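Probable aminotransferase (Pseudomonas aeruginosa, PDB 5YKR) is probably an aminotransferase of the class-III family, whose members carry pyridoxal phosphate on a lysine. Local coordinates at residues G66-V69 and Q75-V78; L418-L423 and D446-D451. All blocks are in the same frame, centred on the assembly; numbering follows the deposited sequence.

Interactions 1 and 2 illustrate how one small mixed sheet can tie distant parts of a chain together. The hairpin of interaction 1 supplies strands 68-71 and 76-79; strand 422-423 of interaction 2 adds itself beside the second of these, running parallel to it. V78 joins the two contacts: its N lies 2.9 Å from G421 O and its O 2.9 Å from L423 N, both probable hydrogen bonds, while V78 CG1 packs 3.7 Å from V422 CG2. The centres of the two contacts are about 13 Å apart. Helix 439-456 then covers the V422 side. The pyridoxal-phosphate-bearing lysine, K286, belongs to none of the four segments.

Interaction 1 of 2, residues G66-V69 and Q75-V78; sequences GARV and QQYV
V69 lays its CG1 methyl 4.4 Å from CD1 of Y77, a loose apolar overlap on the sheet face that these two side chains share. The pair is a hydrogen-bonded one in an antiparallel beta hairpin: V69 N donates to Y77 O at 3.0 Å, nearly straight at hydrogen, and Y77 N returns a bond to V69 O at 2.8 Å. The first donor arrives tilted from the carbonyl plane of Y77, whereas the second meets the V69 carbonyl almost head-on. V69 O also lies near the plane of the tyrosine ring, at its edge, with CD1 3.5 Å away. CG of Y77 stands beside its own backbone N (chi1 -52°), a torsion that swings the ring back along its strand, where OH is hydrogen-bonded to D71 OD2 at the end of strand 68-71. V69 also packs on L110 of the second subunit, so this face reaches the dimer interface.

R68 and V78 form the neighbouring non-hydrogen-bonded pair, and weak CA-H...O contacts fill in around it: V78 CA approaches A67 O at 3.3 Å, and R68 CA approaches Y77 O at 3.4 Å. On the exposed side the R68 chain bends at chi3 and brings NH2 to OE1 of Q76, 2.8 Å away. The acceptor sits at the guanidinium edge but 29° out of its plane, whereas the donor lies in the amide's own carbonyl plane; the N-H...O angle of 131° makes the bond distinctly bent. The contact thus divides its chemistry by position: backbone amides and carbonyls set the register, a buried valine and tyrosine line one face, and a neutral amide accepts from a charged guanidinium across the exposed face, a charge-assisted bond rather than an ion pair.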
loop_
_atom_site.group_PDB
_atom_site.type_symbol
_atom_site.label_atom_id
_atom_site.label_comp_id
_atom_site.label_asym_id
_atom_site.label_seq_id
_atom_site.Cartn_x
_atom_site.Cartn_y
_atom_site.Cartn_z
ATOM N N GLY A 66 22.290 11.177 2.347
ATOM C CA GLY A 66 23.245 10.136 1.916
ATOM C C GLY A 66 23.201 8.939 2.847
ATOM O O GLY A 66 22.158 8.377 3.039
ATOM N N ALA A 67 24.359 8.594 3.426
ATOM C CA ALA A 67 24.441 7.520 4.421
ATOM C C ALA A 67 24.648 8.054 5.851
ATOM O O ALA A 67 25.069 7.306 6.717
ATOM C CB ALA A 67 25.561 6.527 4.072
ATOM N N ARG A 68 24.326 9.312 6.109
ATOM C CA ARG A 68 24.490 9.930 7.420
ATOM C C ARG A 68 23.156 10.222 8.041
ATOM O O ARG A 68 22.255 10.753 7.383
ATOM C CB ARG A 68 25.321 11.218 7.308
ATOM C CG ARG A 68 26.779 10.924 6.947
ATOM C CD ARG A 68 27.679 12.168 6.864
ATOM N NE ARG A 68 28.084 12.679 8.173
ATOM C CZ ARG A 68 28.778 13.802 8.387
ATOM N NH1 ARG A 68 29.170 14.597 7.393
ATOM N NH2 ARG A 68 29.074 14.142 9.630
ATOM N N VAL A 69 22.998 9.867 9.300
ATOM C CA VAL A 69 21.777 10.149 10.077
ATOM C C VAL A 69 22.171 10.874 11.359
ATOM O O VAL A 69 23.144 10.460 11.980
ATOM C CB VAL A 69 21.059 8.841 10.405
ATOM C CG1 VAL A 69 19.856 9.049 11.354
ATOM C CG2 VAL A 69 20.615 8.187 9.128
ATOM N N GLN A 75 23.342 12.626 18.257
ATOM C CA GLN A 75 24.220 11.544 17.877
ATOM C C GLN A 75 24.203 11.388 16.381
ATOM O O GLN A 75 23.119 11.510 15.741
ATOM C CB GLN A 75 23.783 10.229 18.508
ATOM C CG GLN A 75 23.869 10.212 20.018
ATOM C CD GLN A 75 25.280 10.080 20.485
ATOM O OE1 GLN A 75 25.844 11.038 20.961
ATOM N NE2 GLN A 75 25.887 8.901 20.262
ATOM N N GLN A 76 25.352 11.077 15.819
ATOM C CA GLN A 76 25.527 10.901 14.374
ATOM C C GLN A 76 25.842 9.468 14.079
ATOM O O GLN A 76 26.587 8.833 14.812
ATOM C CB GLN A 76 26.619 11.828 13.826
ATOM C CG GLN A 76 26.206 13.286 13.920
ATOM C CD GLN A 76 27.111 14.228 13.139
ATOM O OE1 GLN A 76 27.539 13.964 12.001
ATOM N NE2 GLN A 76 27.424 15.339 13.777
ATOM N N TYR A 77 25.328 8.961 12.956
ATOM C CA TYR A 77 25.482 7.590 12.548
ATOM C C TYR A 77 25.850 7.508 11.076
ATOM O O TYR A 77 25.428 8.369 10.286
ATOM C CB TYR A 77 24.159 6.807 12.736
ATOM C CG TYR A 77 23.548 6.932 14.110
ATOM C CD1 TYR A 77 22.788 8.031 14.442
ATOM C CD2 TYR A 77 23.776 5.975 15.096
ATOM C CE1 TYR A 77 22.282 8.205 15.730
ATOM C CE2 TYR A 77 23.220 6.093 16.354
ATOM C CZ TYR A 77 22.476 7.216 16.681
ATOM O OH TYR A 77 21.970 7.306 17.966
ATOM N N VAL A 78 26.593 6.462 10.720
ATOM C CA VAL A 78 26.630 5.977 9.358
ATOM C C VAL A 78 25.549 4.883 9.263
ATOM O O VAL A 78 25.379 4.030 10.146
ATOM C CB VAL A 78 27.981 5.437 8.845
ATOM C CG1 VAL A 78 28.600 4.529 9.789
ATOM C CG2 VAL A 78 27.807 4.703 7.537
#

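Interaction 2 of 2, residues L418-L423 and D446-D451; sequences LNRGVL and DRLLRD
L448 reaches from helix 439-456 toward the Schellman motif that ends helix 407-418 and lets the chain enter strand 422-423. Positive phi at G421 makes the turn possible: G421 N bonds to L418 O at 3.0 Å, and V422 N to L417 O. The closely fitted part of the contact is the fork of L448, whose two methyls divide the work. CD1 sits between the strand and the turn, 3.7 Å from CG2 of V422 and 3.6 Å from the carbonyl O of R420. CD2 lies along the aliphatic stem of R420, 3.8 Å from CD, and both methyls close on R420 CB. With CG of L448 beside its backbone N (chi1 -67°) and the chain extended beyond (chi2 -179°), the fork is carried well out from the helix. L417 packs on both V422 and L448, extending this apolar patch onto helix 407-418.

Toward solvent the fit slackens. R420 offers L448 its methylenes, while its guanidinium turns to other partners: NH1 makes a salt bridge with E19 and a hydrogen bond to Y416 O, and the group is in cation-pi contact with the Y416 ring. D451, about one helical turn beyond L448 and exposed, has the opposite charge but makes no salt bridge with R420; any attraction would probably be long-range. Between these two segments the contact is van der Waals and runs through L448, and on the outer side OD2 of D451 remains 6.4 Å from NE of R420.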
loop_
_atom_site.group_PDB
_atom_site.type_symbol
_atom_site.label_atom_id
_atom_site.label_comp_id
_atom_site.label_asym_id
_atom_site.label_seq_id
_atom_site.Cartn_x
_atom_site.Cartn_y
_atom_site.Cartn_z
ATOM N N LEU A 418 25.140 0.366 17.136
ATOM C CA LEU A 418 24.299 1.589 17.224
ATOM C C LEU A 418 24.875 2.602 18.211
ATOM O O LEU A 418 25.037 3.794 17.914
ATOM C CB LEU A 418 22.856 1.193 17.593
ATOM C CG LEU A 418 21.826 2.317 17.680
ATOM C CD1 LEU A 418 20.415 1.761 17.401
ATOM C CD2 LEU A 418 21.871 3.124 18.978
ATOM N N ASN A 419 25.223 2.106 19.403
ATOM C CA ASN A 419 25.783 2.992 20.441
ATOM C C ASN A 419 27.138 3.602 20.084
ATOM O O ASN A 419 27.584 4.525 20.769
ATOM C CB ASN A 419 25.924 2.221 21.770
ATOM C CG ASN A 419 24.601 2.025 22.521
ATOM O OD1 ASN A 419 23.642 2.783 22.379
ATOM N ND2 ASN A 419 24.578 0.961 23.361
ATOM N N ARG A 420 27.768 3.106 19.028
ATOM C CA ARG A 420 29.053 3.622 18.551
ATOM C C ARG A 420 28.953 4.170 17.126
ATOM O O ARG A 420 29.944 4.334 16.434
ATOM C CB ARG A 420 30.129 2.528 18.701
ATOM C CG ARG A 420 30.431 2.217 20.166
ATOM C CD ARG A 420 31.156 0.885 20.319
ATOM N NE ARG A 420 31.306 0.540 21.728
ATOM C CZ ARG A 420 30.351 0.088 22.521
ATOM N NH1 ARG A 420 29.100 -0.064 22.066
ATOM N NH2 ARG A 420 30.594 -0.155 23.809
ATOM N N GLY A 421 27.714 4.522 16.713
ATOM C CA GLY A 421 27.515 5.325 15.508
ATOM C C GLY A 421 27.340 4.583 14.179
ATOM O O GLY A 421 27.575 5.177 13.104
ATOM N N VAL A 422 26.894 3.325 14.214
ATOM C CA VAL A 422 26.620 2.572 12.989
ATOM C C VAL A 422 25.210 1.950 13.111
ATOM O O VAL A 422 24.934 1.186 14.060
ATOM C CB VAL A 422 27.644 1.485 12.731
ATOM C CG1 VAL A 422 27.200 0.606 11.576
ATOM C CG2 VAL A 422 29.031 2.091 12.477
ATOM N N LEU A 423 24.332 2.268 12.170
ATOM C CA LEU A 423 23.017 1.646 12.116
ATOM C C LEU A 423 22.968 0.471 11.137
ATOM O O LEU A 423 23.322 0.595 9.975
ATOM C CB LEU A 423 21.963 2.687 11.648
ATOM C CG LEU A 423 21.780 3.887 12.550
ATOM C CD1 LEU A 423 20.857 4.926 11.939
ATOM C CD2 LEU A 423 21.276 3.456 13.902
ATOM N N ASP A 446 33.571 -2.380 10.312
ATOM C CA ASP A 446 34.455 -3.542 10.451
ATOM C C ASP A 446 35.097 -3.565 11.834
ATOM O O ASP A 446 35.120 -4.623 12.505
ATOM C CB ASP A 446 35.534 -3.521 9.362
ATOM C CG ASP A 446 36.224 -4.844 9.233
ATOM O OD1 ASP A 446 35.522 -5.839 8.930
ATOM O OD2 ASP A 446 37.450 -4.920 9.498
ATOM N N ARG A 447 35.635 -2.409 12.249
ATOM C CA ARG A 447 36.283 -2.286 13.556
ATOM C C ARG A 447 35.320 -2.556 14.701
ATOM O O ARG A 447 35.642 -3.288 15.654
ATOM C CB ARG A 447 36.938 -0.899 13.755
ATOM C CG ARG A 447 38.061 -0.593 12.795
ATOM C CD ARG A 447 38.784 0.630 13.211
ATOM N NE ARG A 447 37.956 1.817 13.326
ATOM C CZ ARG A 447 37.777 2.709 12.354
ATOM N NH1 ARG A 447 38.356 2.555 11.160
ATOM N NH2 ARG A 447 37.048 3.783 12.589
ATOM N N LEU A 448 34.125 -1.971 14.634
ATOM C CA LEU A 448 33.163 -2.138 15.716
ATOM C C LEU A 448 32.671 -3.588 15.857
ATOM O O LEU A 448 32.499 -4.075 16.967
ATOM C CB LEU A 448 31.960 -1.211 15.505
ATOM C CG LEU A 448 32.296 0.267 15.619
ATOM C CD1 LEU A 448 31.024 1.060 15.422
ATOM C CD2 LEU A 448 32.920 0.634 16.957
ATOM N N LEU A 449 32.438 -4.245 14.730
ATOM C CA LEU A 449 32.018 -5.645 14.761
ATOM C C LEU A 449 33.116 -6.512 15.385
ATOM O O LEU A 449 32.829 -7.413 16.219
ATOM C CB LEU A 449 31.616 -6.147 13.381
ATOM C CG LEU A 449 31.199 -7.623 13.300
ATOM C CD1 LEU A 449 29.954 -7.912 14.140
ATOM C CD2 LEU A 449 30.936 -7.977 11.852
ATOM N N ARG A 450 34.360 -6.265 14.971
ATOM C CA ARG A 450 35.487 -6.999 15.518
ATOM C C ARG A 450 35.649 -6.765 17.000
ATOM O O ARG A 450 35.888 -7.733 17.756
ATOM C CB ARG A 450 36.750 -6.606 14.778
ATOM C CG ARG A 450 38.032 -7.244 15.338
ATOM C CD ARG A 450 38.025 -8.767 15.266
ATOM N NE ARG A 450 39.242 -9.317 15.872
ATOM C CZ ARG A 450 39.483 -9.406 17.182
ATOM N NH1 ARG A 450 38.621 -8.983 18.105
ATOM N NH2 ARG A 450 40.633 -9.918 17.589
ATOM N N ASP A 451 35.486 -5.511 17.438
ATOM C CA ASP A 451 35.529 -5.184 18.848
ATOM C C ASP A 451 34.440 -5.923 19.638
ATOM O O ASP A 451 34.707 -6.449 20.721
ATOM C CB ASP A 451 35.408 -3.690 19.117
ATOM C CG ASP A 451 36.617 -2.884 18.678
ATOM O OD1 ASP A 451 37.679 -3.463 18.314
ATOM O OD2 ASP A 451 36.480 -1.642 18.695
#